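Local coordinates for putative uncharacterized protein (Ustilago maydis, PDB 4GNX) that probably serves as a subunit of replication protein A, the heterotrimeric complex that binds single-stranded DNA during DNA replication, at residues Thr40-Val45 against Asn88-Val93. Sequence-based numbering, arbitrary orientation.
Sequences TFVAVV and NVYVRV
The guanidinium of R92 ties strand 90-100 to its surroundings in the OB-fold barrel: NE donates to T40 OG1 of strand 38-50 at 2.8 Å, within the guanidinium plane, while NH1 forms a salt bridge with E119 of helix 117-135. T40 OG1, anti to its backbone N (chi1 180°), in turn donates to V93 O, approaching from above that carbonyl's plane. V93 O also accepts from F41 N, so two donors grip it. The antiparallel ladder continues through reciprocal bonds in the pairs F41-V93 and A43-V91; V93 N meets F41 O at 2.6 Å, nearly along the C=O axis. Beyond them V45 N reaches V89 O, and N88 N, in the loop leading in, donates to V45 O.

V42, V44, Y90 and R92 share one sheet face, and of these V42, Y90 and R92 touch helix 117-135. V42 CG2 lies over one guanidinium face and V44 CG2 over the Y90 ring, whose OH is hydrogen-bonded to E62 of a neighbouring subunit. F41, A43, V91 and V93 occupy the other face; V45 CG2 crosses V91 CG1 at about a right angle, and V93 lies alongside F41, its CB 4.0 Å from the centroid of the F41 ring.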
ATOM      1  N   THR B  40     -12.550 -12.465  -3.925  1.00 24.71           N
ATOM      2  CA  THR B  40     -13.239 -11.286  -4.399  1.00 24.68           C
ATOM      3  C   THR B  40     -12.711 -10.757  -5.728  1.00 23.11           C
ATOM      4  O   THR B  40     -11.526 -10.882  -6.056  1.00 22.26           O
ATOM      5  CB  THR B  40     -13.183 -10.143  -3.378  1.00 26.49           C
ATOM      6  OG1 THR B  40     -13.877  -9.016  -3.930  1.00 26.93           O
ATOM      7  CG2 THR B  40     -11.721  -9.742  -3.035  1.00 25.41           C
ATOM      8  N   PHE B  41     -13.593 -10.134  -6.486  1.00 23.42           N
ATOM      9  CA  PHE B  41     -13.200  -9.593  -7.780  1.00 23.49           C
ATOM     10  C   PHE B  41     -14.220  -8.603  -8.338  1.00 24.87           C
ATOM     11  O   PHE B  41     -15.354  -8.487  -7.838  1.00 26.92           O
ATOM     12  CB  PHE B  41     -12.929 -10.724  -8.786  1.00 22.52           C
ATOM     13  CG  PHE B  41     -14.144 -11.501  -9.170  1.00 22.89           C
ATOM     14  CD1 PHE B  41     -14.903 -11.125 -10.275  1.00 22.70           C
ATOM     15  CD2 PHE B  41     -14.517 -12.625  -8.453  1.00 23.90           C
ATOM     16  CE1 PHE B  41     -16.024 -11.841 -10.647  1.00 23.36           C
ATOM     17  CE2 PHE B  41     -15.650 -13.349  -8.823  1.00 25.29           C
ATOM     18  CZ  PHE B  41     -16.406 -12.952  -9.920  1.00 24.57           C
ATOM     19  N   VAL B  42     -13.809  -7.893  -9.379  1.00 24.40           N
ATOM     20  CA  VAL B  42     -14.629  -6.847  -9.975  1.00 24.80           C
ATOM     21  C   VAL B  42     -14.838  -7.232 -11.421  1.00 25.98           C
ATOM     22  O   VAL B  42     -13.933  -7.738 -12.064  1.00 27.57           O
ATOM     23  CB  VAL B  42     -13.925  -5.496  -9.883  1.00 24.20           C
ATOM     24  CG1 VAL B  42     -14.684  -4.447 -10.670  1.00 25.91           C
ATOM     25  CG2 VAL B  42     -13.779  -5.068  -8.426  1.00 23.93           C
ATOM     26  N   ALA B  43     -16.041  -7.027 -11.933  1.00 27.28           N
ATOM     27  CA  ALA B  43     -16.404  -7.553 -13.245  1.00 26.64           C
ATOM     28  C   ALA B  43     -17.644  -6.842 -13.743  1.00 28.77           C
ATOM     29  O   ALA B  43     -18.284  -6.098 -12.983  1.00 29.25           O
ATOM     30  CB  ALA B  43     -16.671  -9.040 -13.160  1.00 25.18           C
ATOM     31  N   VAL B  44     -17.976  -7.093 -15.014  1.00 29.39           N
ATOM     32  CA  VAL B  44     -19.147  -6.510 -15.648  1.00 30.28           C
ATOM     33  C   VAL B  44     -20.227  -7.563 -15.877  1.00 31.80           C
ATOM     34  O   VAL B  44     -19.958  -8.655 -16.409  1.00 33.13           O
ATOM     35  CB  VAL B  44     -18.787  -5.835 -16.973  1.00 31.38           C
ATOM     36  CG1 VAL B  44     -20.007  -5.153 -17.590  1.00 33.47           C
ATOM     37  CG2 VAL B  44     -17.708  -4.808 -16.730  1.00 30.94           C
ATOM     38  N   VAL B  45     -21.443  -7.233 -15.446  1.00 31.63           N
ATOM     39  CA  VAL B  45     -22.579  -8.089 -15.605  1.00 32.24           C
ATOM     40  C   VAL B  45     -22.944  -8.046 -17.072  1.00 34.49           C
ATOM     41  O   VAL B  45     -23.093  -6.969 -17.657  1.00 35.71           O
ATOM     42  CB  VAL B  45     -23.758  -7.554 -14.791  1.00 33.45           C
ATOM     43  CG1 VAL B  45     -24.910  -8.559 -14.788  1.00 35.92           C
ATOM     44  CG2 VAL B  45     -23.315  -7.216 -13.385  1.00 31.62           C
ATOM     45  N   ASN B  88     -24.120  -4.664 -18.172  1.00 38.55           N
ATOM     46  CA  ASN B  88     -23.152  -3.684 -18.618  1.00 37.37           C
ATOM     47  C   ASN B  88     -22.725  -2.703 -17.500  1.00 35.90           C
ATOM     48  O   ASN B  88     -22.471  -1.517 -17.741  1.00 36.28           O
ATOM     49  CB  ASN B  88     -23.681  -2.974 -19.863  1.00 39.94           C
ATOM     50  CG  ASN B  88     -22.603  -2.223 -20.610  1.00 40.08           C
ATOM     51  OD1 ASN B  88     -21.452  -2.690 -20.743  1.00 37.97           O
ATOM     52  ND2 ASN B  88     -22.969  -1.042 -21.113  1.00 42.76           N
ATOM     53  N   VAL B  89     -22.608  -3.245 -16.286  1.00 34.16           N
ATOM     54  CA  VAL B  89     -22.333  -2.473 -15.062  1.00 33.68           C
ATOM     55  C   VAL B  89     -21.204  -3.150 -14.267  1.00 30.91           C
ATOM     56  O   VAL B  89     -21.212  -4.368 -14.077  1.00 29.56           O
ATOM     57  CB  VAL B  89     -23.626  -2.368 -14.185  1.00 35.08           C
ATOM     58  CG1 VAL B  89     -23.294  -2.168 -12.720  1.00 34.16           C
ATOM     59  CG2 VAL B  89     -24.561  -1.270 -14.680  1.00 37.77           C
ATOM     60  N   TYR B  90     -20.231  -2.377 -13.799  1.00 30.70           N
ATOM     61  CA  TYR B  90     -19.211  -2.965 -12.943  1.00 29.33           C
ATOM     62  C   TYR B  90     -19.723  -3.293 -11.543  1.00 30.32           C
ATOM     63  O   TYR B  90     -20.554  -2.572 -10.978  1.00 32.46           O
ATOM     64  CB  TYR B  90     -17.970  -2.102 -12.883  1.00 29.82           C
ATOM     65  CG  TYR B  90     -16.990  -2.404 -13.998  1.00 30.59           C
ATOM     66  CD1 TYR B  90     -16.946  -1.615 -15.132  1.00 32.27           C
ATOM     67  CD2 TYR B  90     -16.094  -3.484 -13.908  1.00 29.58           C
ATOM     68  CE1 TYR B  90     -16.045  -1.880 -16.140  1.00 32.77           C
ATOM     69  CE2 TYR B  90     -15.183  -3.754 -14.916  1.00 28.81           C
ATOM     70  CZ  TYR B  90     -15.175  -2.960 -16.035  1.00 30.86           C
ATOM     71  OH  TYR B  90     -14.303  -3.211 -17.068  1.00 31.57           O
ATOM     72  N   VAL B  91     -19.243  -4.405 -10.998  1.00 29.66           N
ATOM     73  CA  VAL B  91     -19.628  -4.827  -9.662  1.00 31.11           C
ATOM     74  C   VAL B  91     -18.469  -5.467  -8.910  1.00 30.73           C
ATOM     75  O   VAL B  91     -17.571  -6.090  -9.522  1.00 29.36           O
ATOM     76  CB  VAL B  91     -20.741  -5.864  -9.693  1.00 31.69           C
ATOM     77  CG1 VAL B  91     -21.975  -5.318 -10.387  1.00 33.48           C
ATOM     78  CG2 VAL B  91     -20.236  -7.121 -10.373  1.00 30.65           C
ATOM     79  N   ARG B  92     -18.511  -5.309  -7.584  1.00 31.39           N
ATOM     80  CA  ARG B  92     -17.580  -5.970  -6.670  1.00 30.77           C
ATOM     81  C   ARG B  92     -18.272  -7.272  -6.259  1.00 31.58           C
ATOM     82  O   ARG B  92     -19.427  -7.268  -5.825  1.00 34.07           O
ATOM     83  CB  ARG B  92     -17.269  -5.030  -5.471  1.00 31.63           C
ATOM     84  CG  ARG B  92     -16.150  -5.372  -4.464  1.00 30.70           C
ATOM     85  CD  ARG B  92     -15.221  -6.472  -4.909  1.00 28.25           C
ATOM     86  NE  ARG B  92     -13.767  -6.358  -4.645  1.00 27.19           N
ATOM     87  CZ  ARG B  92     -13.006  -5.292  -4.867  1.00 26.58           C
ATOM     88  NH1 ARG B  92     -13.566  -4.167  -5.261  1.00 27.41           N
ATOM     89  NH2 ARG B  92     -11.684  -5.350  -4.679  1.00 25.75           N
ATOM     90  N   VAL B  93     -17.583  -8.388  -6.432  1.00 30.02           N
ATOM     91  CA  VAL B  93     -18.161  -9.679  -6.083  1.00 31.58           C
ATOM     92  C   VAL B  93     -17.417 -10.281  -4.909  1.00 32.03           C
ATOM     93  O   VAL B  93     -16.196 -10.344  -4.919  1.00 32.26           O
ATOM     94  CB  VAL B  93     -18.107 -10.658  -7.277  1.00 31.39           C
ATOM     95  CG1 VAL B  93     -18.571 -12.059  -6.868  1.00 32.14           C
ATOM     96  CG2 VAL B  93     -18.951 -10.122  -8.432  1.00 32.01           C
TER